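PDB 1VL1: 6-phosphogluconolactonase from Thermotoga maritima, which catalyses the hydrolysis of 6-phosphogluconolactone to 6-phosphogluconate, the second step of the oxidative stage of the pentose phosphate pathway. Local coordinates for residues W71-F77 with I106-H112; F77-E81 with N92-I96. All blocks are in the same frame, centred on the assembly; numbering follows the deposited sequence.

Contact 1: residues W71-F77 with I106-H112; sequences WNRIHFF and IPSGNVH
Two 3-10 turns, 71-73 and 108-110, each lead into a strand, and the strands run parallel: Phe-76 pairs with Val-111 (CA-CA 5.0 Å) and Phe-77 with His-112 (4.8 Å). Phe-76 makes both backbone bonds between these segments, N to Asn-110 O at 2.8 Å and O from His-112 N at 2.9 Å. Asn-110 (chi1 m) plugs the hollow where the first backbone leaves its turn, its ND2 donating to Asn-72 O (3.1 Å) and Ile-74 O (2.9 Å), its amide over one face of the His-75 ring. On the Phe-76 side of the sheet, Ile-106 fills the notch beside the Trp-71 and Phe-76 rings, CG1 3.7 Å from Trp-71 CE3 and CD1 3.6 Å from Phe-76 CE2. On the other face, the Phe-77 and His-112 rings lie 9° from parallel but slid apart, barely overlapping, centroids 4.6 Å apart. This parallel pairing closes a beta-alpha-beta unit: Phe-101 of helix 92-101 packs on Phe-76 and Val-111, helix 120-134 on Phe-77, and strand 47-51 flanks strand 74-82.

Contact 2: residues F77-E81 with N92-I96; sequences FLSDE and NFRNI
Residues 77-81 run extended except at Ser-79 (phi/psi -76/-27), where the strand breaks; 92-96 is a helix's first turn, with Ile-96 N bonded to Asn-92 O at 2.9 Å. The closest CA pair is Glu-81 and Asn-92, at 5.7 Å. Glu-81, chi1 t and chi2 p, curls its carboxylate onto the helix start: OE1 accepts from Asn-92 N at 2.7 Å and OE2 from Phe-93 N at 2.8 Å. Asn-92, chi1 m, reaches back, ND2 giving a 2.8 Å bond to Asp-80 O and a weak 3.3 Å one to Asp-80 OD2. Asp-80 is p, and its OD1 accepts a 2.7 Å hydrogen bond from Ser-79 OG. Earlier on the strand Leu-78 (m, p) points at the helix, CD1 4.0 Å from Ile-96 CD1 and CD2 4.3 Å from Phe-93 CB. A citrate, probably from the crystallisation liquor, lies about 5 Å from the Asp-80 side chain and may mark a pocket. Glu-81 thus anchors the start of helix 92-101 in its beta-alpha-beta unit with strands 74-82 and 111-112.

Both contacts belong to one beta-alpha-beta unit and share Phe-77, which takes part only in contact 1; the two touch through Leu-78 and His-112. Contact 2 is nested along the chain inside the loop that contact 1 closes: the first half of strand 74-82 pairs with strand 111-112, and its second half meets the start of helix 92-101. Their centres lie about 13 Å apart, and a probable hydrogen bond from Leu-78 N to His-112 O (3.2 Å) continues the strand pairing. Contact 1, about 15 Å from the chain centre, is partly buried, mixing sheet hydrogen bonds with aromatic and aliphatic packing. Contact 2 is buried, about 8 Å from that centre; there carboxylate and amide side chains tie the backbones together, with an apolar patch around Leu-78.

Contact 1: residues W71-F77 with I106-H112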
loop_
_atom_site.group_PDB
_atom_site.type_symbol
_atom_site.label_atom_id
_atom_site.label_comp_id
_atom_site.label_asym_id
_atom_site.label_seq_id
_atom_site.Cartn_x
_atom_site.Cartn_y
_atom_site.Cartn_z
ATOM N N TRP A 71 0.143 2.512 18.998
ATOM C CA TRP A 71 -0.653 2.743 17.799
ATOM C C TRP A 71 -1.074 4.167 17.608
ATOM O O TRP A 71 -1.385 4.540 16.473
ATOM C CB TRP A 71 -1.903 1.890 17.858
ATOM C CG TRP A 71 -1.593 0.413 17.823
ATOM C CD1 TRP A 71 -1.799 -0.468 18.810
ATOM C CD2 TRP A 71 -1.069 -0.329 16.718
ATOM N NE1 TRP A 71 -1.412 -1.725 18.419
ATOM C CE2 TRP A 71 -0.958 -1.675 17.134
ATOM C CE3 TRP A 71 -0.701 -0.002 15.422
ATOM C CZ2 TRP A 71 -0.493 -2.692 16.289
ATOM C CZ3 TRP A 71 -0.239 -0.998 14.576
ATOM C CH2 TRP A 71 -0.148 -2.339 15.016
ATOM N N ASN A 72 -1.244 4.911 18.689
ATOM C CA ASN A 72 -1.525 6.342 18.580
ATOM C C ASN A 72 -0.476 7.149 17.834
ATOM O O ASN A 72 -0.747 8.267 17.425
ATOM C CB ASN A 72 -1.760 6.978 19.920
ATOM C CG ASN A 72 -0.564 6.896 20.863
ATOM O OD1 ASN A 72 -0.041 5.818 21.107
ATOM N ND2 ASN A 72 -0.149 8.038 21.416
ATOM N N ARG A 73 0.721 6.608 17.672
ATOM C CA ARG A 73 1.813 7.319 16.954
ATOM C C ARG A 73 1.895 6.848 15.515
ATOM O O ARG A 73 2.753 7.301 14.760
ATOM C CB ARG A 73 3.118 7.025 17.679
ATOM C CG ARG A 73 3.159 7.656 19.056
ATOM C CD ARG A 73 4.397 7.324 19.862
ATOM N NE ARG A 73 5.599 7.723 19.122
ATOM C CZ ARG A 73 6.783 7.145 19.249
ATOM N NH1 ARG A 73 6.990 6.189 20.144
ATOM N NH2 ARG A 73 7.807 7.580 18.531
ATOM N N ILE A 74 1.022 5.939 15.101
ATOM C CA ILE A 74 1.096 5.406 13.745
ATOM C C ILE A 74 -0.116 5.790 12.937
ATOM O O ILE A 74 -1.233 5.519 13.349
ATOM C CB ILE A 74 1.288 3.879 13.722
ATOM C CG1 ILE A 74 2.511 3.484 14.577
ATOM C CG2 ILE A 74 1.423 3.402 12.283
ATOM C CD1 ILE A 74 2.563 2.007 14.944
ATOM N N HIS A 75 0.108 6.466 11.808
ATOM C CA HIS A 75 -0.995 6.888 10.892
ATOM C C HIS A 75 -1.014 6.058 9.642
ATOM O O HIS A 75 0.049 5.850 9.013
ATOM C CB HIS A 75 -0.839 8.364 10.549
ATOM C CG HIS A 75 -0.952 9.251 11.737
ATOM N ND1 HIS A 75 -2.017 10.092 11.941
ATOM C CD2 HIS A 75 -0.141 9.384 12.810
ATOM C CE1 HIS A 75 -1.866 10.699 13.104
ATOM N NE2 HIS A 75 -0.736 10.290 13.649
ATOM N N PHE A 76 -2.201 5.577 9.255
ATOM C CA PHE A 76 -2.302 4.647 8.140
ATOM C C PHE A 76 -3.131 5.263 6.983
ATOM O O PHE A 76 -4.095 5.944 7.238
ATOM C CB PHE A 76 -2.991 3.318 8.586
ATOM C CG PHE A 76 -2.129 2.453 9.497
ATOM C CD1 PHE A 76 -1.081 1.732 8.974
ATOM C CD2 PHE A 76 -2.335 2.413 10.850
ATOM C CE1 PHE A 76 -0.282 0.934 9.769
ATOM C CE2 PHE A 76 -1.515 1.602 11.658
ATOM C CZ PHE A 76 -0.518 0.891 11.105
ATOM N N PHE A 77 -2.726 4.957 5.755
ATOM C CA PHE A 77 -3.384 5.436 4.558
ATOM C C PHE A 77 -3.565 4.306 3.592
ATOM O O PHE A 77 -2.631 3.538 3.376
ATOM C CB PHE A 77 -2.516 6.512 3.879
ATOM C CG PHE A 77 -2.147 7.643 4.785
ATOM C CD1 PHE A 77 -1.096 7.517 5.686
ATOM C CD2 PHE A 77 -2.817 8.818 4.727
ATOM C CE1 PHE A 77 -0.793 8.521 6.553
ATOM C CE2 PHE A 77 -2.507 9.861 5.609
ATOM C CZ PHE A 77 -1.487 9.715 6.491
ATOM N N ILE A 106 -6.048 1.329 17.208
ATOM C CA ILE A 106 -5.560 2.493 16.507
ATOM C C ILE A 106 -6.630 3.576 16.579
ATOM O O ILE A 106 -7.814 3.321 16.207
ATOM C CB ILE A 106 -5.267 2.122 15.060
ATOM C CG1 ILE A 106 -4.216 0.987 14.901
ATOM C CG2 ILE A 106 -4.848 3.362 14.282
ATOM C CD1 ILE A 106 -4.254 0.252 13.527
ATOM N N PRO A 107 -6.265 4.775 17.063
ATOM C CA PRO A 107 -7.208 5.898 17.099
ATOM C C PRO A 107 -7.887 6.126 15.754
ATOM O O PRO A 107 -7.259 6.009 14.697
ATOM C CB PRO A 107 -6.321 7.085 17.471
ATOM C CG PRO A 107 -5.268 6.454 18.380
ATOM C CD PRO A 107 -4.938 5.163 17.598
ATOM N N SER A 108 -9.183 6.393 15.788
ATOM C CA SER A 108 -9.930 6.654 14.526
ATOM C C SER A 108 -9.282 7.709 13.630
ATOM O O SER A 108 -9.173 7.525 12.410
ATOM C CB SER A 108 -11.358 7.063 14.830
ATOM O OG SER A 108 -12.019 7.337 13.609
ATOM N N GLY A 109 -8.835 8.787 14.264
ATOM C CA GLY A 109 -8.194 9.919 13.601
ATOM C C GLY A 109 -6.909 9.565 12.862
ATOM O O GLY A 109 -6.464 10.326 12.008
ATOM N N ASN A 110 -6.331 8.400 13.191
ATOM C CA ASN A 110 -5.089 7.942 12.555
ATOM C C ASN A 110 -5.314 7.112 11.332
ATOM O O ASN A 110 -4.345 6.704 10.699
ATOM C CB ASN A 110 -4.262 7.106 13.525
ATOM C CG ASN A 110 -3.657 7.905 14.620
ATOM O OD1 ASN A 110 -4.164 8.979 15.084
ATOM N ND2 ASN A 110 -2.550 7.385 15.102
ATOM N N VAL A 111 -6.576 6.828 10.970
ATOM C CA VAL A 111 -6.837 5.939 9.870
ATOM C C VAL A 111 -7.467 6.754 8.764
ATOM O O VAL A 111 -8.516 7.343 8.947
ATOM C CB VAL A 111 -7.779 4.754 10.250
ATOM C CG1 VAL A 111 -8.181 3.952 9.032
ATOM C CG2 VAL A 111 -7.114 3.912 11.268
ATOM N N HIS A 112 -6.871 6.651 7.585
ATOM C CA HIS A 112 -7.273 7.457 6.469
ATOM C C HIS A 112 -7.607 6.583 5.273
ATOM O O HIS A 112 -6.809 5.746 4.859
ATOM C CB HIS A 112 -6.129 8.451 6.127
ATOM C CG HIS A 112 -5.670 9.294 7.290
ATOM N ND1 HIS A 112 -6.240 10.505 7.615
ATOM C CD2 HIS A 112 -4.697 9.079 8.212
ATOM C CE1 HIS A 112 -5.634 10.995 8.683
ATOM N NE2 HIS A 112 -4.736 10.128 9.094
#

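Contact 2: residues F77-E81 with N92-I96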
loop_
_atom_site.group_PDB
_atom_site.type_symbol
_atom_site.label_atom_id
_atom_site.label_comp_id
_atom_site.label_asym_id
_atom_site.label_seq_id
_atom_site.Cartn_x
_atom_site.Cartn_y
_atom_site.Cartn_z
ATOM N N PHE A 77 -2.726 4.957 5.755
ATOM C CA PHE A 77 -3.384 5.436 4.558
ATOM C C PHE A 77 -3.565 4.306 3.592
ATOM O O PHE A 77 -2.631 3.538 3.376
ATOM C CB PHE A 77 -2.516 6.512 3.879
ATOM C CG PHE A 77 -2.147 7.643 4.785
ATOM C CD1 PHE A 77 -1.096 7.517 5.686
ATOM C CD2 PHE A 77 -2.817 8.818 4.727
ATOM C CE1 PHE A 77 -0.793 8.521 6.553
ATOM C CE2 PHE A 77 -2.507 9.861 5.609
ATOM C CZ PHE A 77 -1.487 9.715 6.491
ATOM N N LEU A 78 -4.731 4.135 2.981
ATOM C CA LEU A 78 -4.831 3.172 1.875
ATOM C C LEU A 78 -4.093 3.624 0.626
ATOM O O LEU A 78 -4.157 4.805 0.281
ATOM C CB LEU A 78 -6.286 2.994 1.504
ATOM C CG LEU A 78 -6.975 1.906 2.304
ATOM C CD1 LEU A 78 -6.777 1.918 3.793
ATOM C CD2 LEU A 78 -8.405 1.965 1.941
ATOM N N SER A 79 -3.495 2.700 -0.122
ATOM C CA SER A 79 -2.817 3.041 -1.364
ATOM C C SER A 79 -3.869 3.289 -2.468
ATOM O O SER A 79 -3.583 3.969 -3.437
ATOM C CB SER A 79 -1.910 1.906 -1.836
ATOM O OG SER A 79 -2.612 0.684 -1.932
ATOM N N ASP A 80 -5.018 2.666 -2.346
ATOM C CA ASP A 80 -6.048 2.740 -3.338
ATOM C C ASP A 80 -7.341 2.138 -2.794
ATOM O O ASP A 80 -7.370 1.402 -1.817
ATOM C CB ASP A 80 -5.646 2.018 -4.627
ATOM C CG ASP A 80 -5.511 0.538 -4.431
ATOM O OD1 ASP A 80 -4.544 0.068 -3.781
ATOM O OD2 ASP A 80 -6.387 -0.204 -4.865
ATOM N N GLU A 81 -8.406 2.394 -3.506
ATOM C CA GLU A 81 -9.697 1.834 -3.112
ATOM C C GLU A 81 -10.537 1.558 -4.355
ATOM O O GLU A 81 -10.526 2.294 -5.326
ATOM C CB GLU A 81 -10.462 2.735 -2.159
ATOM C CG GLU A 81 -11.775 2.181 -1.663
ATOM C CD GLU A 81 -11.599 0.894 -0.912
ATOM O OE1 GLU A 81 -11.564 -0.168 -1.569
ATOM O OE2 GLU A 81 -11.551 0.962 0.318
ATOM N N ASN A 92 -11.167 -2.368 -0.074
ATOM C CA ASN A 92 -9.926 -2.456 0.653
ATOM C C ASN A 92 -10.112 -2.010 2.091
ATOM O O ASN A 92 -9.536 -2.619 3.007
ATOM C CB ASN A 92 -8.837 -1.634 0.001
ATOM C CG ASN A 92 -8.332 -2.241 -1.271
ATOM O OD1 ASN A 92 -8.361 -3.439 -1.427
ATOM N ND2 ASN A 92 -7.722 -1.408 -2.126
ATOM N N PHE A 93 -10.881 -0.958 2.302
ATOM C CA PHE A 93 -11.163 -0.521 3.676
ATOM C C PHE A 93 -11.735 -1.656 4.532
ATOM O O PHE A 93 -11.272 -1.892 5.657
ATOM C CB PHE A 93 -12.102 0.682 3.729
ATOM C CG PHE A 93 -12.493 1.003 5.127
ATOM C CD1 PHE A 93 -11.589 1.658 5.977
ATOM C CD2 PHE A 93 -13.659 0.542 5.651
ATOM C CE1 PHE A 93 -11.915 1.872 7.308
ATOM C CE2 PHE A 93 -13.969 0.763 6.987
ATOM C CZ PHE A 93 -13.073 1.447 7.793
ATOM N N ARG A 94 -12.774 -2.309 4.022
ATOM C CA ARG A 94 -13.423 -3.366 4.795
ATOM C C ARG A 94 -12.398 -4.431 5.172
ATOM O O ARG A 94 -12.348 -4.907 6.293
ATOM C CB ARG A 94 -14.554 -3.989 4.021
ATOM C CG ARG A 94 -15.107 -5.181 4.710
ATOM C CD ARG A 94 -16.413 -5.602 4.338
ATOM N NE ARG A 94 -16.563 -6.980 4.840
ATOM C CZ ARG A 94 -17.468 -7.823 4.438
ATOM N NH1 ARG A 94 -18.346 -7.453 3.520
ATOM N NH2 ARG A 94 -17.491 -9.054 4.956
ATOM N N ASN A 95 -11.612 -4.824 4.189
ATOM C CA ASN A 95 -10.681 -5.957 4.400
ATOM C C ASN A 95 -9.559 -5.606 5.338
ATOM O O ASN A 95 -9.238 -6.398 6.215
ATOM C CB ASN A 95 -10.162 -6.512 3.064
ATOM C CG ASN A 95 -11.165 -7.383 2.383
ATOM O OD1 ASN A 95 -11.296 -8.539 2.736
ATOM N ND2 ASN A 95 -11.898 -6.853 1.417
ATOM N N ILE A 96 -8.981 -4.414 5.190
ATOM C CA ILE A 96 -7.951 -3.963 6.127
ATOM C C ILE A 96 -8.538 -3.605 7.504
ATOM O O ILE A 96 -7.908 -3.862 8.534
ATOM C CB ILE A 96 -7.158 -2.773 5.578
ATOM C CG1 ILE A 96 -6.505 -3.181 4.236
ATOM C CG2 ILE A 96 -6.121 -2.356 6.590
ATOM C CD1 ILE A 96 -5.969 -2.033 3.427
#